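Local coordinates for metallocarboxypeptidase (Trypanosoma cruzi, PDB 3DWC), which probably removes single amino acids from the C-terminus of peptides, with broad specificity except for proline, as a metal-dependent carboxypeptidase of the M32 family, at residues 218-222 / 223-227; 456-459 / 460-464. All coordinates share one frame; numbering follows the deposited sequence.

Contact 1. Residues 218-222 / 223-227; sequences FFMDV and WKFDF. With GLY (glycine), chain O.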
loop_
_atom_site.group_PDB
_atom_site.type_symbol
_atom_site.label_atom_id
_atom_site.label_comp_id
_atom_site.label_asym_id
_atom_site.label_seq_id
_atom_site.Cartn_x
_atom_site.Cartn_y
_atom_site.Cartn_z
ATOM N N PHE B 218 -18.451 -14.585 -2.462
ATOM C CA PHE B 218 -19.887 -14.777 -2.409
ATOM C C PHE B 218 -20.302 -14.701 -0.949
ATOM O O PHE B 218 -21.257 -14.030 -0.615
ATOM C CB PHE B 218 -20.326 -16.108 -3.019
ATOM C CG PHE B 218 -21.777 -16.404 -2.794
ATOM C CD1 PHE B 218 -22.745 -15.757 -3.525
ATOM C CD2 PHE B 218 -22.177 -17.299 -1.811
ATOM C CE1 PHE B 218 -24.086 -15.996 -3.289
ATOM C CE2 PHE B 218 -23.499 -17.551 -1.585
ATOM C CZ PHE B 218 -24.461 -16.921 -2.321
ATOM N N PHE B 219 -19.537 -15.337 -0.064
ATOM C CA PHE B 219 -19.876 -15.275 1.333
ATOM C C PHE B 219 -19.635 -13.939 1.978
ATOM O O PHE B 219 -20.454 -13.512 2.808
ATOM C CB PHE B 219 -19.352 -16.464 2.124
ATOM C CG PHE B 219 -20.160 -17.712 1.892
ATOM C CD1 PHE B 219 -21.341 -17.923 2.593
ATOM C CD2 PHE B 219 -19.753 -18.675 0.970
ATOM C CE1 PHE B 219 -22.108 -19.089 2.375
ATOM C CE2 PHE B 219 -20.480 -19.815 0.773
ATOM C CZ PHE B 219 -21.671 -20.028 1.467
ATOM N N MET B 220 -18.606 -13.214 1.539
ATOM C CA MET B 220 -18.461 -11.861 1.969
ATOM C C MET B 220 -19.706 -11.024 1.549
ATOM O O MET B 220 -20.163 -10.182 2.328
ATOM C CB MET B 220 -17.183 -11.267 1.401
ATOM C CG MET B 220 -15.942 -11.934 1.984
ATOM S SD MET B 220 -14.421 -11.347 1.294
ATOM C CE MET B 220 -14.246 -9.723 2.065
ATOM N N ASP B 221 -20.268 -11.272 0.357
ATOM C CA ASP B 221 -21.559 -10.653 -0.035
ATOM C C ASP B 221 -22.754 -11.050 0.855
ATOM O O ASP B 221 -23.627 -10.222 1.184
ATOM C CB ASP B 221 -21.911 -10.991 -1.493
ATOM C CG ASP B 221 -21.029 -10.260 -2.506
ATOM O OD1 ASP B 221 -20.352 -9.253 -2.154
ATOM O OD2 ASP B 221 -21.039 -10.690 -3.685
ATOM N N VAL B 222 -22.800 -12.322 1.254
ATOM C CA VAL B 222 -23.809 -12.805 2.195
ATOM C C VAL B 222 -23.703 -12.021 3.504
ATOM O O VAL B 222 -24.707 -11.670 4.080
ATOM C CB VAL B 222 -23.690 -14.347 2.431
ATOM C CG1 VAL B 222 -24.560 -14.824 3.592
ATOM C CG2 VAL B 222 -23.985 -15.120 1.114
ATOM N N TRP B 223 -22.477 -11.716 3.959
ATOM C CA TRP B 223 -22.315 -10.873 5.161
ATOM C C TRP B 223 -22.429 -9.350 4.912
ATOM O O TRP B 223 -22.162 -8.535 5.799
ATOM C CB TRP B 223 -20.996 -11.205 5.881
ATOM C CG TRP B 223 -21.210 -12.106 7.031
ATOM C CD1 TRP B 223 -21.293 -11.753 8.334
ATOM C CD2 TRP B 223 -21.270 -13.534 7.000
ATOM N NE1 TRP B 223 -21.444 -12.865 9.123
ATOM C CE2 TRP B 223 -21.431 -13.974 8.322
ATOM C CE3 TRP B 223 -21.194 -14.484 5.980
ATOM C CZ2 TRP B 223 -21.567 -15.285 8.641
ATOM C CZ3 TRP B 223 -21.341 -15.794 6.313
ATOM C CH2 TRP B 223 -21.508 -16.189 7.628
ATOM N N LYS B 224 -22.777 -8.989 3.685
ATOM C CA LYS B 224 -22.932 -7.604 3.242
ATOM C C LYS B 224 -21.672 -6.788 3.456
ATOM O O LYS B 224 -21.719 -5.606 3.720
ATOM C CB LYS B 224 -24.192 -7.004 3.856
ATOM C CG LYS B 224 -25.346 -7.976 3.722
ATOM C CD LYS B 224 -26.646 -7.382 4.040
ATOM C CE LYS B 224 -27.731 -8.483 4.138
ATOM N NZ LYS B 224 -28.155 -9.160 2.804
ATOM N N PHE B 225 -20.512 -7.431 3.295
ATOM C CA PHE B 225 -19.249 -6.693 3.174
ATOM C C PHE B 225 -19.354 -5.579 2.088
ATOM O O PHE B 225 -19.792 -5.765 0.931
ATOM C CB PHE B 225 -18.084 -7.659 2.931
ATOM C CG PHE B 225 -16.708 -7.025 2.995
ATOM C CD1 PHE B 225 -15.970 -7.032 4.158
ATOM C CD2 PHE B 225 -16.116 -6.517 1.864
ATOM C CE1 PHE B 225 -14.715 -6.488 4.180
ATOM C CE2 PHE B 225 -14.889 -5.956 1.894
ATOM C CZ PHE B 225 -14.175 -5.936 3.041
ATOM N N ASP B 226 -18.992 -4.374 2.489
ATOM C CA ASP B 226 -18.939 -3.286 1.530
ATOM C C ASP B 226 -17.615 -3.318 0.728
ATOM O O ASP B 226 -16.568 -2.950 1.239
ATOM C CB ASP B 226 -19.079 -1.965 2.270
ATOM C CG ASP B 226 -19.131 -0.762 1.329
ATOM O OD1 ASP B 226 -19.169 -0.930 0.080
ATOM O OD2 ASP B 226 -19.126 0.348 1.884
ATOM N N PHE B 227 -17.662 -3.796 -0.506
ATOM C CA PHE B 227 -16.457 -3.892 -1.349
ATOM C C PHE B 227 -16.011 -2.554 -1.942
ATOM O O PHE B 227 -14.960 -2.453 -2.526
ATOM C CB PHE B 227 -16.679 -4.894 -2.461
ATOM C CG PHE B 227 -16.454 -6.354 -2.026
ATOM C CD1 PHE B 227 -17.512 -7.208 -1.815
ATOM C CD2 PHE B 227 -15.186 -6.816 -1.816
ATOM C CE1 PHE B 227 -17.301 -8.516 -1.438
ATOM C CE2 PHE B 227 -14.954 -8.111 -1.463
ATOM C CZ PHE B 227 -16.016 -8.963 -1.267
HETATM N N GLY O . -30.460 -9.990 4.642
HETATM C CA GLY O . -31.281 -9.001 3.890
HETATM C C GLY O . -31.697 -7.760 4.657
HETATM O O GLY O . -31.208 -6.648 4.381
HETATM O O HOH W 1 -21.433 -7.032 -0.514
HETATM O O HOH W 2 -26.655 -10.122 0.912
HETATM O O HOH W 3 -27.244 -11.990 3.783
#
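Met220 and Phe225 meet through a CH-pi contact: the methyl CE of Met220 stands 3.6 Å from the centroid of the Phe225 ring and only 4° off its normal, so it sits over the centre of one face. The bend at chi3 (75°) turns that methyl onto the ring, with SD farther above the same face in a Met-aromatic contact. Phe227 crosses the methionine at about a right angle, its CZ 3.7 Å from Met220 CB, and the Phe225 ring turns its edge, at CD2, over the face of Phe227. At the rim of the Phe227 ring, near its plane, Asp221 OD1 comes 3.2 Å from CE1, the carboxylate turned 89° from the ring; the slightly positive C-H edge of the ring probably suits the carboxylate oxygen.

Among the polar contacts, Trp223 N donates to Phe219 O, Phe225 N reaches Met220 O at 2.9 Å, and Lys224 N binds Asp221 O at 2.9 Å. One water donates to both Asp221 OD1 and Phe225 O. Two more link Lys224 NZ to Asp221 O and to Val222 O, tying the lysine back to carbonyls of the last helical turn, while NZ lies 3.1 Å from the N of the bound glycine.

With Lys224 at positive phi, the 6→1 and 5→2 pairing of Phe225 with Met220 and Lys224 with Asp221 defines a Schellman motif, which ends helix 209-222.

Contact 2. Residues 456-459 / 460-464; sequences GKIL and AKQNE. With ALA (alanine), chain P; GLY (glycine), chain O.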
loop_
_atom_site.group_PDB
_atom_site.type_symbol
_atom_site.label_atom_id
_atom_site.label_comp_id
_atom_site.label_asym_id
_atom_site.label_seq_id
_atom_site.Cartn_x
_atom_site.Cartn_y
_atom_site.Cartn_z
ATOM N N GLY B 456 -29.367 -10.037 7.208
ATOM C CA GLY B 456 -29.552 -8.629 7.565
ATOM C C GLY B 456 -30.145 -8.357 8.946
ATOM O O GLY B 456 -29.785 -7.372 9.582
ATOM N N LYS B 457 -31.072 -9.194 9.397
ATOM C CA LYS B 457 -31.755 -8.945 10.688
ATOM C C LYS B 457 -30.763 -9.234 11.825
ATOM O O LYS B 457 -30.741 -8.579 12.912
ATOM C CB LYS B 457 -32.964 -9.846 10.819
ATOM C CG LYS B 457 -34.212 -9.331 10.149
ATOM C CD LYS B 457 -35.285 -10.379 10.194
ATOM C CE LYS B 457 -36.540 -9.888 9.524
ATOM N NZ LYS B 457 -37.692 -10.758 9.917
ATOM N N ILE B 458 -29.917 -10.224 11.559
ATOM C CA ILE B 458 -28.919 -10.606 12.524
ATOM C C ILE B 458 -27.870 -9.510 12.558
ATOM O O ILE B 458 -27.553 -9.014 13.630
ATOM C CB ILE B 458 -28.322 -11.985 12.243
ATOM C CG1 ILE B 458 -29.394 -13.090 12.238
ATOM C CG2 ILE B 458 -27.274 -12.370 13.334
ATOM C CD1 ILE B 458 -28.774 -14.468 11.764
ATOM N N LEU B 459 -27.363 -9.104 11.387
ATOM C CA LEU B 459 -26.295 -8.121 11.311
ATOM C C LEU B 459 -26.781 -6.803 11.905
ATOM O O LEU B 459 -26.013 -6.129 12.569
ATOM C CB LEU B 459 -25.778 -7.916 9.862
ATOM C CG LEU B 459 -25.275 -9.167 9.125
ATOM C CD1 LEU B 459 -25.039 -8.887 7.655
ATOM C CD2 LEU B 459 -24.009 -9.711 9.844
ATOM N N ALA B 460 -28.061 -6.463 11.717
ATOM C CA ALA B 460 -28.599 -5.241 12.278
ATOM C C ALA B 460 -28.577 -5.216 13.801
ATOM O O ALA B 460 -28.270 -4.193 14.411
ATOM C CB ALA B 460 -30.011 -4.971 11.778
ATOM N N LYS B 461 -28.891 -6.342 14.416
ATOM C CA LYS B 461 -28.796 -6.464 15.896
ATOM C C LYS B 461 -27.358 -6.298 16.382
ATOM O O LYS B 461 -27.120 -5.680 17.412
ATOM C CB LYS B 461 -29.274 -7.832 16.372
ATOM C CG LYS B 461 -30.735 -8.059 16.359
ATOM C CD LYS B 461 -31.448 -7.307 17.507
ATOM C CE LYS B 461 -32.982 -7.388 17.358
ATOM N NZ LYS B 461 -33.683 -6.733 18.501
ATOM N N GLN B 462 -26.416 -6.880 15.661
ATOM C CA GLN B 462 -24.965 -6.708 15.986
ATOM C C GLN B 462 -24.525 -5.230 15.898
ATOM O O GLN B 462 -23.730 -4.737 16.702
ATOM C CB GLN B 462 -24.094 -7.496 15.036
ATOM C CG GLN B 462 -24.031 -8.995 15.294
ATOM C CD GLN B 462 -23.069 -9.681 14.401
ATOM O OE1 GLN B 462 -23.439 -10.114 13.276
ATOM N NE2 GLN B 462 -21.802 -9.868 14.893
ATOM N N ASN B 463 -25.082 -4.540 14.914
ATOM C CA ASN B 463 -24.718 -3.177 14.644
ATOM C C ASN B 463 -25.256 -2.319 15.751
ATOM O O ASN B 463 -24.530 -1.475 16.283
ATOM C CB ASN B 463 -25.237 -2.769 13.272
ATOM C CG ASN B 463 -24.758 -1.360 12.817
ATOM O OD1 ASN B 463 -23.615 -0.968 13.015
ATOM N ND2 ASN B 463 -25.657 -0.628 12.177
ATOM N N GLU B 464 -26.516 -2.540 16.107
ATOM C CA GLU B 464 -27.160 -1.806 17.166
ATOM C C GLU B 464 -26.493 -2.073 18.505
ATOM O O GLU B 464 -26.260 -1.154 19.273
ATOM C CB GLU B 464 -28.696 -2.112 17.254
ATOM C CG GLU B 464 -29.248 -2.165 18.747
ATOM C CD GLU B 464 -30.615 -2.845 18.874
ATOM O OE1 GLU B 464 -31.533 -2.426 18.106
ATOM O OE2 GLU B 464 -30.797 -3.765 19.759
HETATM N N ALA P . -32.579 -7.974 5.638
HETATM C CA ALA P . -33.327 -6.907 6.336
HETATM C C ALA P . -32.477 -6.153 7.363
HETATM O O ALA P . -32.929 -5.860 8.477
HETATM C CB ALA P . -34.582 -7.501 7.009
HETATM N N GLY O . -30.460 -9.990 4.642
HETATM C CA GLY O . -31.281 -9.001 3.890
HETATM C C GLY O . -31.697 -7.760 4.657
HETATM O O GLY O . -31.208 -6.648 4.381
#
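Gly456, whose O accepts a hydrogen bond from Ala460 N, sets the first turn of helix 456-467 against a bound ligand, its own N lying 2.8 Å from the N of the bound glycine. A glycine and an alanine are bound here, the glycine C 1.3 Å from the alanine N, as in a peptide link. Lys457, extended beyond CG, runs beside the bound alanine, with its CG 3.7 Å from the ligand's CB.

The alpha-helical i to i+4 ladder continues through Lys461 N to Lys457 O, Gln462 N to Ile458 O and Asn463 N to Leu459 O. Its bonds differ in length: that from Lys461 N to Lys457 O measures 3.3 Å, against 2.9 Å from Ala460 N to Gly456 O.

Outside the two segments, Ile458 packs on helix 443-451 and on Phe303, while Lys461 NZ forms a salt bridge with Glu440. The amide of Gln462 is anchored on one side by NE2, which is hydrogen-bonded to Gln300 OE1. On the other, reached by a chain extended beyond CG (chi2 -175°), its OE1 rests 3.5 Å from Leu459 CD2.

How the contacts relate
Contact 1 ends one helix and contact 2 begins another, and the two local structures, with centres about 14 Å apart, touch directly. Leu459 bridges them: its CD1 lies 3.4 Å from Trp223 O and 4.0 Å from Lys224 CG. Beside it, Lys224 CE approaches Gly456 N to 3.8 Å. Both contacts border the bound glycine, since Lys224 NZ and Gly456 N each lie close to its N; Asp454 and Leu455 complete the pocket. The cobalt is farther off, about 13 Å from the Trp223 side chain and about 12 Å from that of Gln462. In contact 1, the side chain of Met220 is about 7 Å from that of Glu268, the predicted proton donor/acceptor.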